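Local coordinates for phage related exonuclease (PDB 3K93), which acts as a phage-related exonuclease, probably a metal-dependent DNA-cutting enzyme of the lambda-exonuclease type with a PD-(D/E)XK core, at the interface of chains A and B. Residues are numbered along the deposited sequence; one frame, centred on the assembly and turned at random. Chains: chain A/B, phage related exonuclease.

Contact 1: the interface of chains A and B. Residues chain A 46, 50; chain B 118-119, 121, 123-124, 127.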
loop_
_atom_site.group_PDB
_atom_site.type_symbol
_atom_site.label_atom_id
_atom_site.label_comp_id
_atom_site.label_asym_id
_atom_site.label_seq_id
_atom_site.Cartn_x
_atom_site.Cartn_y
_atom_site.Cartn_z
ATOM N N LYS A 46 -16.277 -14.118 10.566
ATOM C CA LYS A 46 -15.226 -14.688 11.423
ATOM C C LYS A 46 -15.242 -14.077 12.840
ATOM O O LYS A 46 -14.855 -14.728 13.811
ATOM C CB LYS A 46 -13.843 -14.514 10.797
ATOM C CG LYS A 46 -13.595 -15.327 9.538
ATOM C CD LYS A 46 -12.139 -15.181 9.048
ATOM C CE LYS A 46 -12.004 -15.564 7.589
ATOM N NZ LYS A 46 -10.628 -15.346 7.080
ATOM N N PHE A 50 -15.915 -16.811 15.503
ATOM C CA PHE A 50 -14.689 -17.192 16.191
ATOM C C PHE A 50 -14.207 -16.172 17.197
ATOM O O PHE A 50 -13.249 -16.432 17.912
ATOM C CB PHE A 50 -13.592 -17.457 15.170
ATOM C CG PHE A 50 -13.976 -18.418 14.073
ATOM C CD1 PHE A 50 -14.412 -19.696 14.368
ATOM C CD2 PHE A 50 -13.841 -18.065 12.750
ATOM C CE1 PHE A 50 -14.731 -20.574 13.377
ATOM C CE2 PHE A 50 -14.142 -18.968 11.738
ATOM C CZ PHE A 50 -14.599 -20.198 12.047
ATOM N N ILE B 118 -6.642 -16.350 12.322
ATOM C CA ILE B 118 -8.027 -16.556 11.889
ATOM C C ILE B 118 -8.356 -15.604 10.737
ATOM O O ILE B 118 -8.982 -15.987 9.770
ATOM C CB ILE B 118 -9.027 -16.384 13.081
ATOM C CG1 ILE B 118 -8.834 -17.533 14.096
ATOM C CG2 ILE B 118 -10.501 -16.269 12.588
ATOM C CD1 ILE B 118 -9.375 -17.249 15.513
ATOM N N GLY B 119 -7.893 -14.372 10.842
ATOM C CA GLY B 119 -8.122 -13.397 9.797
ATOM C C GLY B 119 -7.576 -13.752 8.430
ATOM O O GLY B 119 -8.253 -13.514 7.416
ATOM N N HIS B 121 -6.479 -16.858 7.538
ATOM C CA HIS B 121 -6.821 -18.232 7.176
ATOM C C HIS B 121 -8.128 -18.292 6.364
ATOM O O HIS B 121 -9.134 -17.748 6.803
ATOM C CB HIS B 121 -6.990 -19.090 8.428
ATOM C CG HIS B 121 -7.349 -20.499 8.125
ATOM N ND1 HIS B 121 -6.446 -21.391 7.603
ATOM C CD2 HIS B 121 -8.523 -21.166 8.226
ATOM C CE1 HIS B 121 -7.038 -22.558 7.429
ATOM N NE2 HIS B 121 -8.304 -22.442 7.770
ATOM N N PHE B 123 -11.097 -19.969 5.781
ATOM C CA PHE B 123 -12.085 -20.889 6.216
ATOM C C PHE B 123 -13.067 -21.204 5.104
ATOM O O PHE B 123 -13.546 -22.333 5.031
ATOM C CB PHE B 123 -12.889 -20.322 7.396
ATOM C CG PHE B 123 -12.129 -20.301 8.702
ATOM C CD1 PHE B 123 -12.154 -21.399 9.546
ATOM C CD2 PHE B 123 -11.429 -19.173 9.096
ATOM C CE1 PHE B 123 -11.469 -21.395 10.756
ATOM C CE2 PHE B 123 -10.745 -19.169 10.288
ATOM C CZ PHE B 123 -10.772 -20.303 11.123
ATOM N N PHE B 124 -13.416 -20.207 4.278
ATOM C CA PHE B 124 -14.568 -20.327 3.379
ATOM C C PHE B 124 -14.097 -20.780 2.026
ATOM O O PHE B 124 -13.034 -20.408 1.622
ATOM C CB PHE B 124 -15.316 -19.004 3.363
ATOM C CG PHE B 124 -15.718 -18.565 4.746
ATOM C CD1 PHE B 124 -16.612 -19.327 5.481
ATOM C CD2 PHE B 124 -15.169 -17.437 5.335
ATOM C CE1 PHE B 124 -16.957 -18.952 6.778
ATOM C CE2 PHE B 124 -15.515 -17.059 6.606
ATOM C CZ PHE B 124 -16.402 -17.833 7.342
ATOM N N GLU B 127 -13.178 -18.051 -0.436
ATOM C CA GLU B 127 -12.028 -17.392 0.131
ATOM C C GLU B 127 -10.731 -18.147 -0.127
ATOM O O GLU B 127 -9.712 -17.534 -0.464
ATOM C CB GLU B 127 -12.231 -17.207 1.645
ATOM C CG GLU B 127 -11.194 -16.302 2.321
ATOM C CD GLU B 127 -11.342 -16.269 3.848
ATOM O OE1 GLU B 127 -12.143 -17.097 4.443
ATOM O OE2 GLU B 127 -10.627 -15.436 4.444
HETATM O O HOH W 1 -11.176 -12.207 7.049
#
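A:Lys46, on helix 35-50, pushes its side chain into the loop that precedes helix 125-135 of chain B. Both chains are copies of one exonuclease, probably of the lambda-exonuclease-like PD-(D/E)XK family. CB lies at the limit of contact with CG2 of B:Ile118. CG sits against CE2 of B:Phe124 at 3.9 Å. CD runs beside CG2 and the carbonyl O of B:Ile118. CE lies beside the carboxylate of B:Glu127 and near CD2 of B:Phe123. With chi2 at -175° and the later torsions also extended, the chain delivers NZ between the loop and the first turn of helix 125-135. There NZ of A:Lys46 makes a 2.6 Å salt bridge with OE2 of B:Glu127, on this oxygen's syn lone pair. NZ also donates to backbone carbonyls of the loop, so some N-H groups must be shared. NZ of A:Lys46 is 2.8 Å from O of B:His121, tilted from that carbonyl plane. NZ of A:Lys46 stands 3.0 Å from O of B:Gly119, above its carbonyl plane. The longer bond to O of B:Ile118 lies in the carbonyl plane. Water 1 also links NZ to B:Gly119 O. One turn on, A:Phe50 stacks on B:Phe123, with ring centroids 4.3 Å apart and planes at 28°. CD2 of B:His121 covers its other face.

Contact 2: the interface of chains A and B. Residues chain A 52-53, 56; chain B 175.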
loop_
_atom_site.group_PDB
_atom_site.type_symbol
_atom_site.label_atom_id
_atom_site.label_comp_id
_atom_site.label_asym_id
_atom_site.label_seq_id
_atom_site.Cartn_x
_atom_site.Cartn_y
_atom_site.Cartn_z
ATOM N N TYR A 52 -12.832 -13.371 16.475
ATOM C CA TYR A 52 -11.623 -12.715 15.993
ATOM C C TYR A 52 -11.978 -11.339 15.433
ATOM O O TYR A 52 -12.706 -11.203 14.436
ATOM C CB TYR A 52 -10.938 -13.556 14.936
ATOM C CG TYR A 52 -9.718 -12.911 14.352
ATOM C CD1 TYR A 52 -9.814 -12.048 13.272
ATOM C CD2 TYR A 52 -8.458 -13.152 14.886
ATOM C CE1 TYR A 52 -8.664 -11.431 12.740
ATOM C CE2 TYR A 52 -7.333 -12.574 14.349
ATOM C CZ TYR A 52 -7.452 -11.709 13.268
ATOM O OH TYR A 52 -6.327 -11.127 12.717
ATOM N N ASN A 53 -11.447 -10.327 16.088
ATOM C CA ASN A 53 -11.702 -8.940 15.726
ATOM C C ASN A 53 -10.576 -8.454 14.837
ATOM O O ASN A 53 -9.442 -8.329 15.286
ATOM C CB ASN A 53 -11.790 -8.068 16.990
ATOM C CG ASN A 53 -12.507 -6.716 16.743
ATOM O OD1 ASN A 53 -12.700 -6.265 15.598
ATOM N ND2 ASN A 53 -12.908 -6.088 17.821
ATOM N N GLU A 56 -8.738 -3.969 15.777
ATOM C CA GLU A 56 -8.648 -3.774 17.218
ATOM C C GLU A 56 -8.904 -2.328 17.711
ATOM O O GLU A 56 -9.597 -2.125 18.722
ATOM C CB GLU A 56 -7.283 -4.235 17.738
ATOM C CG GLU A 56 -7.386 -5.026 19.062
ATOM C CD GLU A 56 -8.248 -6.298 18.958
ATOM O OE1 GLU A 56 -7.789 -7.304 18.391
ATOM O OE2 GLU A 56 -9.380 -6.307 19.466
ATOM N N LYS B 175 -5.623 -13.959 20.545
ATOM C CA LYS B 175 -6.051 -14.160 19.148
ATOM C C LYS B 175 -5.313 -15.290 18.414
ATOM O O LYS B 175 -5.937 -16.073 17.727
ATOM C CB LYS B 175 -5.967 -12.855 18.365
ATOM C CG LYS B 175 -6.994 -11.824 18.851
ATOM C CD LYS B 175 -6.645 -10.425 18.429
ATOM C CE LYS B 175 -7.103 -10.132 17.059
ATOM N NZ LYS B 175 -6.719 -8.743 16.724
#
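Helix 173-181 of chain B sends B:Lys175 into the loop that follows helix 35-50 of chain A, where it meets A:Tyr52, A:Asn53 and A:Glu56. The two chains are copies of the same exonuclease, probably of the lambda-exonuclease-like PD-(D/E)XK family. The contact appears to serve assembly of the copies. B:Lys175 comes from the direction opposite to A:Glu56, and the two charged ends meet. Its NZ forms a salt bridge with the carboxylate oxygen OE1 of A:Glu56. The modelled separation of B:Lys175 NZ and A:Glu56 OE1, 2.4 Å, is very short, and its exact value is doubtful. OE1 is approached nearly along its C-O axis. NZ of B:Lys175 also donates to the backbone O of A:Asn53 at 3.1 Å, with a C=O...NZ angle of 165°. NZ is thus shared between a side-chain carboxylate and a main-chain carbonyl of one loop. The lysine chain bends at chi3 (84°), which turns its last two atoms toward this pair of oxygens. A bend at chi2 of A:Glu56 (60°) brings OE1 to the lysine tip. A:Tyr52 crosses the lysine at about a right angle. CE of B:Lys175 lies off the plane of the ring, just beyond its CE2 side, 3.7 Å from CE2 of A:Tyr52. That side of the ring gives the methylene next to the ammonium an apolar support. A:Asn53 is met at its backbone carbonyl, not at its side-chain amide.

Contact 3: the interface of chains A and B. Residues chain A 218, 221-222; chain B 123-126.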
loop_
_atom_site.group_PDB
_atom_site.type_symbol
_atom_site.label_atom_id
_atom_site.label_comp_id
_atom_site.label_asym_id
_atom_site.label_seq_id
_atom_site.Cartn_x
_atom_site.Cartn_y
_atom_site.Cartn_z
ATOM N N LEU A 218 -21.901 -18.137 4.495
ATOM C CA LEU A 218 -20.616 -18.355 5.152
ATOM C C LEU A 218 -20.845 -19.139 6.444
ATOM O O LEU A 218 -20.130 -20.110 6.698
ATOM C CB LEU A 218 -19.875 -17.043 5.435
ATOM C CG LEU A 218 -19.451 -16.202 4.237
ATOM C CD1 LEU A 218 -18.725 -14.954 4.724
ATOM C CD2 LEU A 218 -18.574 -16.988 3.193
ATOM N N GLU A 221 -21.372 -22.873 5.952
ATOM C CA GLU A 221 -20.174 -23.662 5.700
ATOM C C GLU A 221 -19.495 -24.108 7.001
ATOM O O GLU A 221 -18.796 -25.082 7.000
ATOM C CB GLU A 221 -19.144 -22.860 4.899
ATOM C CG GLU A 221 -19.509 -22.624 3.463
ATOM C CD GLU A 221 -18.341 -22.046 2.678
ATOM O OE1 GLU A 221 -17.191 -22.490 2.857
ATOM O OE2 GLU A 221 -18.583 -21.141 1.872
HETATM N N MSE A 222 -19.655 -23.355 8.076
HETATM C CA MSE A 222 -18.997 -23.654 9.322
HETATM C C MSE A 222 -19.991 -24.323 10.272
HETATM O O MSE A 222 -19.908 -24.159 11.481
HETATM C CB MSE A 222 -18.459 -22.357 9.940
HETATM C CG MSE A 222 -17.345 -21.713 9.140
HETATM SE SE MSE A 222 -15.873 -22.855 9.194
HETATM C CE MSE A 222 -15.818 -23.522 7.349
ATOM N N PHE B 123 -11.097 -19.969 5.781
ATOM C CA PHE B 123 -12.085 -20.889 6.216
ATOM C C PHE B 123 -13.067 -21.204 5.104
ATOM O O PHE B 123 -13.546 -22.333 5.031
ATOM C CB PHE B 123 -12.889 -20.322 7.396
ATOM C CG PHE B 123 -12.129 -20.301 8.702
ATOM C CD1 PHE B 123 -12.154 -21.399 9.546
ATOM C CD2 PHE B 123 -11.429 -19.173 9.096
ATOM C CE1 PHE B 123 -11.469 -21.395 10.756
ATOM C CE2 PHE B 123 -10.745 -19.169 10.288
ATOM C CZ PHE B 123 -10.772 -20.303 11.123
ATOM N N PHE B 124 -13.416 -20.207 4.278
ATOM C CA PHE B 124 -14.568 -20.327 3.379
ATOM C C PHE B 124 -14.097 -20.780 2.026
ATOM O O PHE B 124 -13.034 -20.408 1.622
ATOM C CB PHE B 124 -15.316 -19.004 3.363
ATOM C CG PHE B 124 -15.718 -18.565 4.746
ATOM C CD1 PHE B 124 -16.612 -19.327 5.481
ATOM C CD2 PHE B 124 -15.169 -17.437 5.335
ATOM C CE1 PHE B 124 -16.957 -18.952 6.778
ATOM C CE2 PHE B 124 -15.515 -17.059 6.606
ATOM C CZ PHE B 124 -16.402 -17.833 7.342
ATOM N N THR B 125 -14.885 -21.588 1.325
ATOM C CA THR B 125 -14.372 -22.174 0.082
ATOM C C THR B 125 -14.043 -21.130 -0.990
ATOM O O THR B 125 -12.980 -21.259 -1.636
ATOM C CB THR B 125 -15.276 -23.256 -0.497
ATOM O OG1 THR B 125 -16.605 -22.745 -0.640
ATOM C CG2 THR B 125 -15.271 -24.468 0.414
ATOM N N ASP B 126 -14.896 -20.107 -1.172
ATOM C CA ASP B 126 -14.592 -19.023 -2.138
ATOM C C ASP B 126 -13.316 -18.281 -1.720
ATOM O O ASP B 126 -12.447 -18.024 -2.548
ATOM C CB ASP B 126 -15.783 -18.072 -2.426
ATOM C CG ASP B 126 -16.290 -17.298 -1.189
ATOM O OD1 ASP B 126 -16.005 -17.690 -0.038
ATOM O OD2 ASP B 126 -17.027 -16.293 -1.374
#
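A:Glu221, at the end of helix 198-221, reaches the first turn of helix 125-135 in chain B. The contact joins two copies of an exonuclease that probably belongs to the lambda-exonuclease-like PD-(D/E)XK family. OE1 of A:Glu221 accepts a hydrogen bond of 2.9 Å from the backbone N of B:Thr125, through the syn lone pair. The angle at the hydrogen is 156°. This carboxylate therefore caps the N-terminal end of the chain B helix from outside, and the helix end may favour its negative charge. OG1 of B:Thr125 lies 3.6 Å from OE1 and from OE2 of A:Glu221, too far to count as a hydrogen bond here. OE2 of A:Glu221 is 4.7 Å from OD1 of B:Asp126, so two like charges may weaken the gain somewhat. Beside this polar pair, B:Phe124 is held between apolar groups. One methyl of A:Leu218, CD2, stands over one face of the B:Phe124 ring, 4.0 Å from the centroid and displaced toward the rim. CB of B:Phe123 covers the other face. CE1 of B:Phe124 lies 3.4 Å from the backbone O of A:Leu218. The selenomethionine A:Met222 touches CE1 of B:Phe124 with its CG, at 3.7 Å. Bends at chi2 (-66°) and chi3 then carry its tip on to B:Phe123. There SE faces CD1 of the ring, and CE of A:Met222 rests 3.5 Å from the backbone O of B:Phe123.

Contacts 1 and 3 adjoin, with the centres of their C-alpha atoms about 8 Å apart, and share B:Phe123 and B:Phe124. These two phenylalanines join helix 35-50 to the C-terminal end of chain A, helix 198-221 and the residue after it. Helix 125-135 of chain B also serves both. The C-alpha centre of contact 2 is about 12 Å from that of contact 1 and about 19 Å from that of contact 3. It uses the loop just after helix 35-50. The deposited assembly has three copies, and the pairing is not an exact two-fold. This would suit a ring-shaped trimer like that of lambda exonuclease, though the biological assembly is inferred.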